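Local coordinates for protein neuraminidase (Bacteroides thetaiotaomicron, PDB 5MUL) that is a beta-propeller glycoside hydrolase that binds glucuronic acid and probably acts as a rhamnosidase, at residues Q21-V26 and Y421-N426; D189-R194 and P249-N254; S357-A362 and W369-L374. One frame throughout, in Å; residues are numbered along the deposited sequence. Where two conformers were deposited one is given.

Contact 1 (Q21-V26 and Y421-N426); sequences QKLVEV and YVLEAN
Gln21 meets Leu423 through its aliphatic arm, Gln21 CG lying 3.7 Å from Leu423 CD2, at the seam where the first and last strands of a beta-propeller pair antiparallel. This is the velcro type of ring closure: the N-terminal strand completes a sheet whose other strands, 397-402 and 418-425, come from the C-terminal end of the chain. The Gln21 amide itself turns elsewhere, NE2 giving a hydrogen bond to Leu374 O. Lys22 and Glu424 form a hydrogen-bonded pair, Glu424 N reaching Lys22 O at 2.8 Å. The Lys22 chain passes its CD 3.6 Å from Glu424 OE1, yet Lys22 NZ stays 4.3 Å from that oxygen; a water lies between them, accepting from NZ and probably donating to OE1, while Glu424 OE2 has its own salt bridge to Arg68. With CG anti to the backbone N (chi1 -174°), Leu23 swings over the Tyr421 ring, and its CD2 stands 3.7 Å from the ring centroid, 14° off the normal, in a CH-pi contact. Val24 exchanges two backbone bonds with Val422, N to O and O to N. Glu25 runs alongside Tyr421, CG beside CE2, its carboxylate turned 64° from the ring plane; one water joins Glu25 OE2 to Tyr421 OH. Trp75 packs against Val26 and Val422, and at this end of the pairing Val26 CG2 meets Val422 CG2 at 4.1 Å.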
ATOM      1  N   GLN A  21      -4.000   0.788 -23.975  1.00 23.51           N
ATOM      2  CA  GLN A  21      -4.273   1.417 -22.682  1.00 20.82           C
ATOM      3  C   GLN A  21      -5.642   2.053 -22.703  1.00 17.75           C
ATOM      4  O   GLN A  21      -6.052   2.597 -23.730  1.00 17.39           O
ATOM      5  CB  GLN A  21      -3.207   2.473 -22.446  1.00 21.46           C
ATOM      6  CG  GLN A  21      -3.182   3.085 -21.086  1.00 22.04           C
ATOM      7  CD  GLN A  21      -2.032   4.057 -20.958  1.00 23.21           C
ATOM      8  OE1 GLN A  21      -0.859   3.652 -20.878  1.00 28.32           O
ATOM      9  NE2 GLN A  21      -2.341   5.321 -20.984  1.00 21.97           N
ATOM     10  N   LYS A  22      -6.345   2.028 -21.572  1.00 15.70           N
ATOM     11  CA  LYS A  22      -7.642   2.683 -21.450  1.00 15.53           C
ATOM     12  C   LYS A  22      -7.711   3.516 -20.185  1.00 16.01           C
ATOM     13  O   LYS A  22      -7.213   3.073 -19.129  1.00 16.72           O
ATOM     14  CB  LYS A  22      -8.777   1.646 -21.375  1.00 17.84           C
ATOM     15  CG  LYS A  22      -8.915   0.770 -22.592  1.00 21.58           C
ATOM     16  CD  LYS A  22     -10.122  -0.132 -22.456  1.00 25.16           C
ATOM     17  CE  LYS A  22     -10.268  -1.034 -23.669  1.00 28.76           C
ATOM     18  NZ  LYS A  22      -9.148  -2.018 -23.769  1.00 33.29           N
ATOM     19  N   LEU A  23      -8.326   4.676 -20.243  1.00 14.58           N
ATOM     20  CA  LEU A  23      -8.645   5.473 -19.084  1.00 15.91           C
ATOM     21  C   LEU A  23     -10.171   5.411 -18.896  1.00 16.65           C
ATOM     22  O   LEU A  23     -10.938   6.101 -19.626  1.00 19.03           O
ATOM     23  CB  LEU A  23      -8.132   6.900 -19.278  1.00 17.17           C
ATOM     24  CG  LEU A  23      -8.238   7.868 -18.129  1.00 18.29           C
ATOM     25  CD1 LEU A  23      -7.145   7.611 -17.129  1.00 18.11           C
ATOM     26  CD2 LEU A  23      -8.211   9.299 -18.673  1.00 19.13           C
ATOM     27  N   VAL A  24     -10.619   4.593 -17.949  1.00 15.16           N
ATOM     28  CA  VAL A  24     -12.025   4.254 -17.777  1.00 14.81           C
ATOM     29  C   VAL A  24     -12.648   5.124 -16.711  1.00 15.22           C
ATOM     30  O   VAL A  24     -12.228   5.111 -15.555  1.00 15.31           O
ATOM     31  CB  VAL A  24     -12.205   2.773 -17.417  1.00 15.50           C
ATOM     32  CG1 VAL A  24     -13.688   2.443 -17.289  1.00 15.84           C
ATOM     33  CG2 VAL A  24     -11.516   1.876 -18.451  1.00 16.02           C
ATOM     34  N   GLU A  25     -13.680   5.891 -17.046  1.00 14.56           N
ATOM     35  CA  GLU A  25     -14.358   6.730 -16.086  1.00 16.58           C
ATOM     36  C   GLU A  25     -15.082   5.942 -15.016  1.00 15.83           C
ATOM     37  O   GLU A  25     -15.650   4.901 -15.301  1.00 16.11           O
ATOM     38  CB  GLU A  25     -15.413   7.609 -16.755  1.00 19.78           C
ATOM     39  CG  GLU A  25     -14.842   8.696 -17.627  1.00 21.67           C
ATOM     40  CD  GLU A  25     -15.907   9.617 -18.217  1.00 25.44           C
ATOM     41  OE1 GLU A  25     -17.120   9.455 -17.943  1.00 29.28           O
ATOM     42  OE2 GLU A  25     -15.486  10.531 -18.941  1.00 30.05           O
ATOM     43  N   VAL A  26     -15.032   6.476 -13.796  1.00 15.50           N
ATOM     44  CA  VAL A  26     -15.846   5.982 -12.705  1.00 16.14           C
ATOM     45  C   VAL A  26     -16.927   7.013 -12.375  1.00 17.44           C
ATOM     46  O   VAL A  26     -18.045   6.898 -12.867  1.00 20.52           O
ATOM     47  CB  VAL A  26     -14.982   5.623 -11.479  1.00 15.11           C
ATOM     48  CG1 VAL A  26     -15.865   5.016 -10.410  1.00 15.76           C
ATOM     49  CG2 VAL A  26     -13.857   4.668 -11.875  1.00 15.53           C
ATOM     50  N   TYR A 421     -10.801   7.830 -12.453  1.00 14.02           N
ATOM     51  CA  TYR A 421     -10.654   6.861 -13.521  1.00 13.93           C
ATOM     52  C   TYR A 421      -9.929   5.615 -13.051  1.00 13.24           C
ATOM     53  O   TYR A 421      -9.124   5.682 -12.095  1.00 14.07           O
ATOM     54  CB  TYR A 421      -9.802   7.415 -14.668  1.00 14.76           C
ATOM     55  CG  TYR A 421     -10.234   8.712 -15.277  1.00 16.29           C
ATOM     56  CD1 TYR A 421      -9.780   9.938 -14.770  1.00 18.07           C
ATOM     57  CD2 TYR A 421     -11.084   8.714 -16.383  1.00 16.68           C
ATOM     58  CE1 TYR A 421     -10.146  11.139 -15.367  1.00 18.88           C
ATOM     59  CE2 TYR A 421     -11.454   9.905 -16.978  1.00 19.35           C
ATOM     60  CZ  TYR A 421     -10.998  11.096 -16.454  1.00 19.09           C
ATOM     61  OH  TYR A 421     -11.380  12.303 -17.046  1.00 23.56           O
ATOM     62  N   VAL A 422     -10.151   4.497 -13.727  1.00 12.75           N
ATOM     63  CA  VAL A 422      -9.246   3.357 -13.646  1.00 12.28           C
ATOM     64  C   VAL A 422      -8.407   3.372 -14.902  1.00 12.36           C
ATOM     65  O   VAL A 422      -8.953   3.282 -16.017  1.00 13.51           O
ATOM     66  CB  VAL A 422      -9.981   2.031 -13.457  1.00 12.36           C
ATOM     67  CG1 VAL A 422      -9.027   0.833 -13.508  1.00 13.00           C
ATOM     68  CG2 VAL A 422     -10.763   2.060 -12.166  1.00 13.00           C
ATOM     69  N   LEU A 423      -7.096   3.519 -14.769  1.00 12.02           N
ATOM     70  CA  LEU A 423      -6.195   3.442 -15.912  1.00 12.31           C
ATOM     71  C   LEU A 423      -5.739   2.008 -16.075  1.00 13.15           C
ATOM     72  O   LEU A 423      -5.080   1.443 -15.174  1.00 12.96           O
ATOM     73  CB  LEU A 423      -5.028   4.420 -15.725  1.00 13.33           C
ATOM     74  CG  LEU A 423      -4.156   4.691 -16.968  1.00 15.21           C
ATOM     75  CD1 LEU A 423      -3.290   5.926 -16.724  1.00 16.46           C
ATOM     76  CD2 LEU A 423      -3.297   3.516 -17.382  1.00 16.43           C
ATOM     77  N   GLU A 424      -6.108   1.392 -17.193  1.00 12.99           N
ATOM     78  CA  GLU A 424      -5.733   0.046 -17.535  1.00 13.16           C
ATOM     79  C   GLU A 424      -4.448   0.100 -18.348  1.00 14.39           C
ATOM     80  O   GLU A 424      -4.504   0.441 -19.533  1.00 16.10           O
ATOM     81  CB  GLU A 424      -6.862  -0.643 -18.321  1.00 13.89           C
ATOM     82  CG  GLU A 424      -8.179  -0.691 -17.573  1.00 14.58           C
ATOM     83  CD  GLU A 424      -9.279  -1.432 -18.307  1.00 16.32           C
ATOM     84  OE1 GLU A 424      -9.102  -1.791 -19.484  1.00 20.65           O
ATOM     85  OE2 GLU A 424     -10.359  -1.628 -17.724  1.00 16.80           O
ATOM     86  N   ALA A 425      -3.312  -0.156 -17.710  1.00 15.52           N
ATOM     87  CA  ALA A 425      -1.997   0.014 -18.336  1.00 18.09           C
ATOM     88  C   ALA A 425      -1.586  -1.204 -19.111  1.00 20.91           C
ATOM     89  O   ALA A 425      -1.923  -2.305 -18.762  1.00 22.39           O
ATOM     90  CB  ALA A 425      -0.961   0.314 -17.260  1.00 19.70           C
ATOM     91  N   ASN A 426      -0.793  -0.991 -20.162  1.00 24.81           N
ATOM     92  CA  ASN A 426      -0.203  -2.115 -20.875  1.00 29.34           C
ATOM     93  C   ASN A 426       1.103  -2.531 -20.196  1.00 26.49           C
ATOM     94  O   ASN A 426       1.922  -1.688 -19.859  1.00 27.97           O
ATOM     95  CB  ASN A 426       0.050  -1.754 -22.333  1.00 34.73           C
ATOM     96  CG  ASN A 426       0.211  -2.983 -23.192  1.00 39.55           C
ATOM     97  OD1 ASN A 426       1.232  -3.668 -23.130  1.00 46.24           O
ATOM     98  ND2 ASN A 426      -0.815  -3.293 -23.976  1.00 46.73           N
TER
HETATM   99  O   HOH W   1      -0.027   1.405 -21.048  1.00 28.90           O
HETATM  100  O   HOH W   2      -7.344  -2.398 -21.453  1.00 32.55           O
HETATM  101  O   HOH W   3     -13.360  11.945 -18.915  1.00 39.94           O

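Contact 2 (D189-R194 and P249-N254); sequences DGEDKR and PITASN
Asp189 O, Glu191 OE1, Arg194 NH1 and Ala252 N, drawn from both loops, close round a single water. It donates to Asp189 O and Glu191 OE1, 2.7 Å from the latter, and accepts from Arg194 NH1 and Ala252 N, so all its bonding directions are used. The loops lie at the surface of the propeller: 189-194 carries the chain from one sheet to the next, and 249-254 leads into strand 256-259, at the far edge of that next sheet. Their direct bond is short and straight, Asp189 N to Ile250 O at 2.8 Å with 177° at the hydrogen. An Asx turn shapes the first loop, Asp189 OD1 accepting from Glu191 N, which comes from above the carboxylate plane. The same side chain lies alongside the ring of Pro249, Asp189 OD2 3.6 Å from Pro249 CG; a cis peptide precedes this proline. Glu191 crosses Thr251 at about a right angle, and its carboxylate lies against the methyl and CB, Glu191 OE1 3.6 Å from Thr251 CB. Over one face of the Arg194 guanidinium sits Ala252 CB, 3.7 Å from Arg194 NH1, while Arg194 NE pairs with Glu216 and Trp214 touches both residues. Asn254 ties the second loop together: ND2 reaches back to Pro249 O, and OD1 accepts from Thr251 N at 2.7 Å and, at 3.0 Å, from Thr251 OG1, which lies between its own backbone N and carbonyl carbon (chi1 69°) and is thereby turned to Asn254.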
ATOM      1  N   ASP A 189       8.454  -2.415  17.825  1.00 15.61           N
ATOM      2  CA  ASP A 189       8.511  -1.690  19.105  1.00 17.65           C
ATOM      3  C   ASP A 189       9.587  -0.598  19.010  1.00 18.14           C
ATOM      4  O   ASP A 189      10.769  -0.882  18.923  1.00 18.15           O
ATOM      5  CB  ASP A 189       8.810  -2.709  20.221  1.00 18.53           C
ATOM      6  CG  ASP A 189       8.855  -2.101  21.610  1.00 22.68           C
ATOM      7  OD1 ASP A 189       8.694  -0.876  21.727  1.00 23.64           O
ATOM      8  OD2 ASP A 189       9.044  -2.880  22.564  1.00 25.45           O
ATOM      9  N   GLY A 190       9.147   0.659  19.057  0.50 21.32           N
ATOM     10  CA  GLY A 190      10.056   1.798  19.038  0.50 23.64           C
ATOM     11  C   GLY A 190      10.504   2.250  20.422  0.50 25.88           C
ATOM     12  O   GLY A 190      11.033   3.349  20.557  0.50 25.29           O
ATOM     13  N   GLU A 191      10.229   1.430  21.439  1.00 26.52           N
ATOM     14  CA  GLU A 191      10.803   1.529  22.807  1.00 28.75           C
ATOM     15  C   GLU A 191      10.822   2.934  23.405  1.00 34.43           C
ATOM     16  O   GLU A 191      11.811   3.330  24.029  1.00 37.86           O
ATOM     17  CB  GLU A 191      12.220   1.000  22.829  1.00 29.26           C
ATOM     18  CG  GLU A 191      12.387  -0.402  22.297  1.00 28.30           C
ATOM     19  CD  GLU A 191      13.848  -0.706  22.128  1.00 29.94           C
ATOM     20  OE1 GLU A 191      14.448  -0.171  21.169  1.00 28.95           O
ATOM     21  OE2 GLU A 191      14.399  -1.438  22.974  1.00 32.92           O
ATOM     22  N   ASP A 192       9.767   3.696  23.169  1.00 37.79           N
ATOM     23  CA  ASP A 192       9.716   5.101  23.607  1.00 40.32           C
ATOM     24  C   ASP A 192      10.709   6.093  22.937  1.00 39.93           C
ATOM     25  O   ASP A 192      10.609   7.291  23.193  1.00 39.70           O
ATOM     26  CB  ASP A 192       9.890   5.168  25.133  1.00 42.77           C
ATOM     27  N   LYS A 193      11.657   5.633  22.115  1.00 34.99           N
ATOM     28  CA  LYS A 193      12.597   6.527  21.438  1.00 32.92           C
ATOM     29  C   LYS A 193      12.185   6.875  19.990  1.00 29.53           C
ATOM     30  O   LYS A 193      12.730   7.829  19.405  1.00 29.96           O
ATOM     31  CB  LYS A 193      13.999   5.920  21.439  1.00 32.35           C
ATOM     32  N   ARG A 194      11.253   6.108  19.398  1.00 25.16           N
ATOM     33  CA  ARG A 194      10.909   6.308  17.987  1.00 23.36           C
ATOM     34  C   ARG A 194       9.578   5.705  17.557  1.00 20.48           C
ATOM     35  O   ARG A 194       9.017   4.848  18.234  1.00 23.15           O
ATOM     36  CB  ARG A 194      12.007   5.724  17.112  1.00 22.52           C
ATOM     37  CG  ARG A 194      12.217   4.218  17.281  1.00 23.21           C
ATOM     38  CD  ARG A 194      13.526   3.774  16.685  1.00 23.93           C
ATOM     39  NE  ARG A 194      14.656   4.474  17.289  1.00 23.73           N
ATOM     40  CZ  ARG A 194      15.300   4.094  18.387  1.00 24.51           C
ATOM     41  NH1 ARG A 194      14.955   2.998  19.074  1.00 23.45           N
ATOM     42  NH2 ARG A 194      16.309   4.855  18.804  1.00 26.30           N
ATOM     43  N   PRO A 249       9.274  -8.451  20.515  1.00 16.23           N
ATOM     44  CA  PRO A 249       9.009  -7.572  19.367  1.00 16.45           C
ATOM     45  C   PRO A 249      10.267  -7.172  18.629  1.00 15.32           C
ATOM     46  O   PRO A 249      11.397  -7.430  19.087  1.00 15.56           O
ATOM     47  CB  PRO A 249       8.373  -6.357  20.052  1.00 18.39           C
ATOM     48  CG  PRO A 249       9.105  -6.278  21.333  1.00 18.84           C
ATOM     49  CD  PRO A 249       9.301  -7.693  21.786  1.00 18.04           C
ATOM     50  N   ILE A 250      10.103  -6.572  17.446  1.00 14.05           N
ATOM     51  CA  ILE A 250      11.207  -6.154  16.637  1.00 14.38           C
ATOM     52  C   ILE A 250      11.501  -4.690  16.993  1.00 15.01           C
ATOM     53  O   ILE A 250      10.651  -3.782  16.863  1.00 15.69           O
ATOM     54  CB  ILE A 250      10.928  -6.301  15.114  1.00 13.43           C
ATOM     55  CG1 ILE A 250      10.412  -7.707  14.781  1.00 13.83           C
ATOM     56  CG2 ILE A 250      12.186  -5.929  14.356  1.00 13.73           C
ATOM     57  CD1 ILE A 250       9.989  -7.896  13.337  1.00 13.46           C
ATOM     58  N   THR A 251      12.719  -4.450  17.462  1.00 16.06           N
ATOM     59  CA  THR A 251      13.192  -3.116  17.831  1.00 15.60           C
ATOM     60  C   THR A 251      14.291  -2.676  16.896  1.00 15.92           C
ATOM     61  O   THR A 251      14.716  -3.407  16.008  1.00 15.89           O
ATOM     62  CB  THR A 251      13.763  -3.118  19.270  1.00 17.50           C
ATOM     63  OG1 THR A 251      14.970  -3.873  19.238  1.00 18.50           O
ATOM     64  CG2 THR A 251      12.816  -3.712  20.272  1.00 18.63           C
ATOM     65  N   ALA A 252      14.788  -1.455  17.093  1.00 16.41           N
ATOM     66  CA  ALA A 252      15.877  -0.981  16.291  1.00 17.21           C
ATOM     67  C   ALA A 252      17.161  -1.825  16.450  1.00 17.73           C
ATOM     68  O   ALA A 252      17.976  -1.906  15.524  1.00 18.43           O
ATOM     69  CB  ALA A 252      16.171   0.487  16.577  1.00 18.25           C
ATOM     70  N   SER A 253      17.330  -2.469  17.611  1.00 19.07           N
ATOM     71  CA  SER A 253      18.506  -3.309  17.866  0.50 20.16           C
ATOM     72  C   SER A 253      18.491  -4.632  17.095  1.00 19.42           C
ATOM     73  O   SER A 253      19.499  -5.034  16.510  1.00 20.47           O
ATOM     74  CB  SER A 253      18.639  -3.568  19.368  0.50 21.41           C
ATOM     75  OG  SER A 253      18.718  -2.331  20.048  0.50 23.83           O
ATOM     76  N   ASN A 254      17.333  -5.313  17.079  1.00 17.55           N
ATOM     77  CA  ASN A 254      17.257  -6.669  16.476  1.00 17.70           C
ATOM     78  C   ASN A 254      16.710  -6.706  15.044  1.00 15.49           C
ATOM     79  O   ASN A 254      16.739  -7.751  14.440  1.00 16.28           O
ATOM     80  CB  ASN A 254      16.531  -7.705  17.383  1.00 18.10           C
ATOM     81  CG  ASN A 254      15.045  -7.421  17.566  1.00 19.17           C
ATOM     82  OD1 ASN A 254      14.639  -6.284  17.462  1.00 22.59           O
ATOM     83  ND2 ASN A 254      14.231  -8.457  17.831  1.00 19.38           N
TER
HETATM   84  O   HOH W   4      13.300   0.432  18.767  1.00 19.66           O

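Contact 3 (S357-A362 and W369-L374)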
ATOM      1  N   SER A 357       3.424   8.497 -14.363  1.00 14.52           N
ATOM      2  CA  SER A 357       4.612   8.002 -15.034  1.00 14.78           C
ATOM      3  C   SER A 357       4.966   6.582 -14.647  1.00 15.15           C
ATOM      4  O   SER A 357       4.568   6.101 -13.572  1.00 13.72           O
ATOM      5  CB  SER A 357       5.811   8.938 -14.834  1.00 15.81           C
ATOM      6  OG  SER A 357       5.528  10.266 -15.261  1.00 16.96           O
ATOM      7  N   MET A 358       5.734   5.914 -15.493  1.00 15.32           N
ATOM      8  CA  MET A 358       6.155   4.563 -15.283  1.00 16.45           C
ATOM      9  C   MET A 358       7.606   4.419 -15.632  1.00 17.07           C
ATOM     10  O   MET A 358       8.042   4.942 -16.654  1.00 17.99           O
ATOM     11  CB  MET A 358       5.330   3.550 -16.095  1.00 19.09           C
ATOM     12  CG  MET A 358       5.622   2.089 -15.767  1.00 21.51           C
ATOM     13  SD  MET A 358       4.328   0.992 -16.405  1.00 25.49           S
ATOM     14  CE  MET A 358       4.917   0.905 -18.088  1.00 25.15           C
ATOM     15  N   ALA A 359       8.340   3.702 -14.804  1.00 15.60           N
ATOM     16  CA  ALA A 359       9.671   3.213 -15.152  1.00 15.94           C
ATOM     17  C   ALA A 359       9.619   1.714 -15.228  1.00 17.21           C
ATOM     18  O   ALA A 359       9.124   1.053 -14.322  1.00 16.06           O
ATOM     19  CB  ALA A 359      10.689   3.665 -14.112  1.00 17.02           C
ATOM     20  N   HIS A 360      10.142   1.138 -16.307  1.00 16.94           N
ATOM     21  CA  HIS A 360      10.061  -0.250 -16.547  1.00 17.49           C
ATOM     22  C   HIS A 360      11.450  -0.808 -16.819  1.00 18.50           C
ATOM     23  O   HIS A 360      12.175  -0.217 -17.626  1.00 20.21           O
ATOM     24  CB  HIS A 360       9.133  -0.458 -17.761  1.00 19.96           C
ATOM     25  CG  HIS A 360       9.188  -1.808 -18.353  1.00 20.84           C
ATOM     26  ND1 HIS A 360       9.065  -2.962 -17.633  1.00 21.80           N
ATOM     27  CD2 HIS A 360       9.318  -2.190 -19.649  1.00 25.02           C
ATOM     28  CE1 HIS A 360       9.127  -3.999 -18.446  1.00 23.59           C
ATOM     29  NE2 HIS A 360       9.280  -3.558 -19.673  1.00 27.55           N
ATOM     30  N   THR A 361      11.802  -1.895 -16.156  1.00 17.76           N
ATOM     31  CA  THR A 361      12.994  -2.659 -16.528  1.00 18.43           C
ATOM     32  C   THR A 361      12.627  -4.105 -16.711  1.00 19.42           C
ATOM     33  O   THR A 361      11.855  -4.686 -15.939  1.00 18.63           O
ATOM     34  CB  THR A 361      14.138  -2.509 -15.487  1.00 19.59           C
ATOM     35  OG1 THR A 361      15.268  -3.274 -15.923  1.00 21.29           O
ATOM     36  CG2 THR A 361      13.750  -3.017 -14.111  1.00 20.40           C
ATOM     37  N   ALA A 362      13.242  -4.744 -17.711  1.00 21.90           N
ATOM     38  CA  ALA A 362      13.064  -6.173 -17.909  1.00 22.13           C
ATOM     39  C   ALA A 362      13.681  -7.032 -16.814  1.00 22.54           C
ATOM     40  O   ALA A 362      13.312  -8.199 -16.616  1.00 22.82           O
ATOM     41  CB  ALA A 362      13.659  -6.582 -19.262  1.00 24.18           C
ATOM     42  N   TRP A 369      16.383   1.075 -17.354  1.00 24.49           N
ATOM     43  CA  TRP A 369      15.018   1.555 -17.067  1.00 24.34           C
ATOM     44  C   TRP A 369      14.519   2.316 -18.293  1.00 27.08           C
ATOM     45  O   TRP A 369      15.269   3.123 -18.854  1.00 30.51           O
ATOM     46  CB  TRP A 369      15.013   2.493 -15.880  1.00 22.90           C
ATOM     47  CG  TRP A 369      15.278   1.853 -14.581  1.00 21.14           C
ATOM     48  CD1 TRP A 369      16.458   1.830 -13.916  1.00 22.27           C
ATOM     49  CD2 TRP A 369      14.345   1.123 -13.759  1.00 20.41           C
ATOM     50  NE1 TRP A 369      16.334   1.142 -12.758  1.00 21.23           N
ATOM     51  CE2 TRP A 369      15.040   0.712 -12.614  1.00 21.05           C
ATOM     52  CE3 TRP A 369      12.979   0.807 -13.872  1.00 20.62           C
ATOM     53  CZ2 TRP A 369      14.439  -0.005 -11.590  1.00 20.47           C
ATOM     54  CZ3 TRP A 369      12.373   0.091 -12.849  1.00 21.28           C
ATOM     55  CH2 TRP A 369      13.106  -0.293 -11.709  1.00 21.08           C
ATOM     56  N   ILE A 370      13.282   2.045 -18.716  1.00 24.46           N
ATOM     57  CA  ILE A 370      12.601   2.829 -19.759  1.00 26.15           C
ATOM     58  C   ILE A 370      11.528   3.642 -19.038  1.00 23.15           C
ATOM     59  O   ILE A 370      10.675   3.051 -18.375  1.00 21.33           O
ATOM     60  CB  ILE A 370      11.925   1.916 -20.808  1.00 30.03           C
ATOM     61  CG1 ILE A 370      12.934   0.934 -21.424  1.00 33.65           C
ATOM     62  CG2 ILE A 370      11.232   2.745 -21.894  1.00 28.84           C
ATOM     63  CD1 ILE A 370      14.098   1.593 -22.125  1.00 35.33           C
ATOM     64  N   VAL A 371      11.585   4.962 -19.124  1.00 21.79           N
ATOM     65  CA  VAL A 371      10.674   5.856 -18.427  1.00 21.72           C
ATOM     66  C   VAL A 371       9.693   6.485 -19.405  1.00 22.56           C
ATOM     67  O   VAL A 371      10.104   7.124 -20.391  1.00 24.66           O
ATOM     68  CB  VAL A 371      11.420   6.970 -17.681  1.00 24.25           C
ATOM     69  CG1 VAL A 371      10.447   7.870 -16.937  1.00 25.20           C
ATOM     70  CG2 VAL A 371      12.417   6.356 -16.705  1.00 25.13           C
ATOM     71  N   THR A 372       8.409   6.304 -19.127  1.00 20.86           N
ATOM     72  CA  THR A 372       7.327   6.813 -19.984  1.00 21.05           C
ATOM     73  C   THR A 372       6.257   7.445 -19.147  1.00 20.92           C
ATOM     74  O   THR A 372       6.227   7.282 -17.921  1.00 20.03           O
ATOM     75  CB  THR A 372       6.665   5.684 -20.763  1.00 20.49           C
ATOM     76  OG1 THR A 372       6.123   4.696 -19.864  1.00 21.89           O
ATOM     77  CG2 THR A 372       7.658   5.038 -21.734  1.00 22.38           C
ATOM     78  N   ASP A 373       5.386   8.197 -19.791  1.00 17.82           N
ATOM     79  CA  ASP A 373       4.217   8.758 -19.179  1.00 17.35           C
ATOM     80  C   ASP A 373       2.996   8.009 -19.642  1.00 16.98           C
ATOM     81  O   ASP A 373       2.819   7.767 -20.848  1.00 16.80           O
ATOM     82  CB  ASP A 373       4.084  10.231 -19.500  1.00 18.18           C
ATOM     83  CG  ASP A 373       5.316  11.009 -19.099  1.00 20.97           C
ATOM     84  OD1 ASP A 373       5.740  10.923 -17.918  1.00 20.83           O
ATOM     85  OD2 ASP A 373       5.903  11.719 -19.952  1.00 22.16           O
ATOM     86  N   LEU A 374       2.175   7.591 -18.697  1.00 15.19           N
ATOM     87  CA  LEU A 374       0.925   6.895 -18.990  1.00 15.21           C
ATOM     88  C   LEU A 374      -0.209   7.851 -19.250  1.00 15.55           C
ATOM     89  O   LEU A 374      -1.184   7.474 -19.935  1.00 16.61           O
ATOM     90  CB  LEU A 374       0.548   5.963 -17.829  1.00 14.47           C
ATOM     91  CG  LEU A 374       1.608   4.919 -17.458  1.00 15.71           C
ATOM     92  CD1 LEU A 374       1.043   3.987 -16.408  1.00 15.48           C
ATOM     93  CD2 LEU A 374       2.074   4.140 -18.650  1.00 17.05           C
TER
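Thr361 sets its methyl over the six-membered ring of Trp369, Thr361 CG2 lying 3.7 Å from that ring's centroid and 14° off the normal, a CH-pi contact near the turn end of an antiparallel beta hairpin. Strands 357-361 and 370-373 are its arms and the last two strands of a four-stranded propeller blade. Thr361 OG1 is anti to the backbone N (chi1 -180°), which brings CG2 round to the indole and lets OG1 bond to Asp363 N in the turn. Ala359 CB approaches the same indole obliquely, 3.7 Å from Trp369 CE3, and also meets Val371 CG2. With an alanine at Trp369, Thr361 CG2 and Ala359 CB would probably lose their aromatic cover, and a gap is likely to open beside Val312 and Arg310, which also touch this side chain. Between the strands, Met358 with Thr372 and His360 with Ile370 each exchange two backbone bonds, the shortest Ile370 N to His360 O at 2.7 Å. On the face of Met358 and His360, Leu374 CD2 packs 4.2 Å from Met358 CB, and His360 is placed by the inner neighbour strand 342-347: its ring stacks with Phe344 and ND1 bonds to Ile343 O. At the open end of the hairpin, Asp373 OD1 is held twice, by a salt bridge to Arg352 NE and by Ser357 OG, which donates to it at 2.7 Å nearly along its C-O direction.

In the fold
Contacts 1 and 3 are both partly buried antiparallel strand pairs, about 17 Å apart between centres, and each includes an aromatic ring covered by an aliphatic group. They differ in topology: contact 1 joins the two ends of the chain, contact 3 a local hairpin. They also touch, chiefly through Leu374 packing on Leu423 and Ala425, so the sheet that closes the ring meets the neighbouring blade directly. Contact 2 is a surface contact across the chain's centre from contact 1, the two centres about 42 Å apart. Lacking strand pairing, it relies on one shared water, one direct backbone bond and small side-chain contacts. All three lie away from the glucuronate pocket.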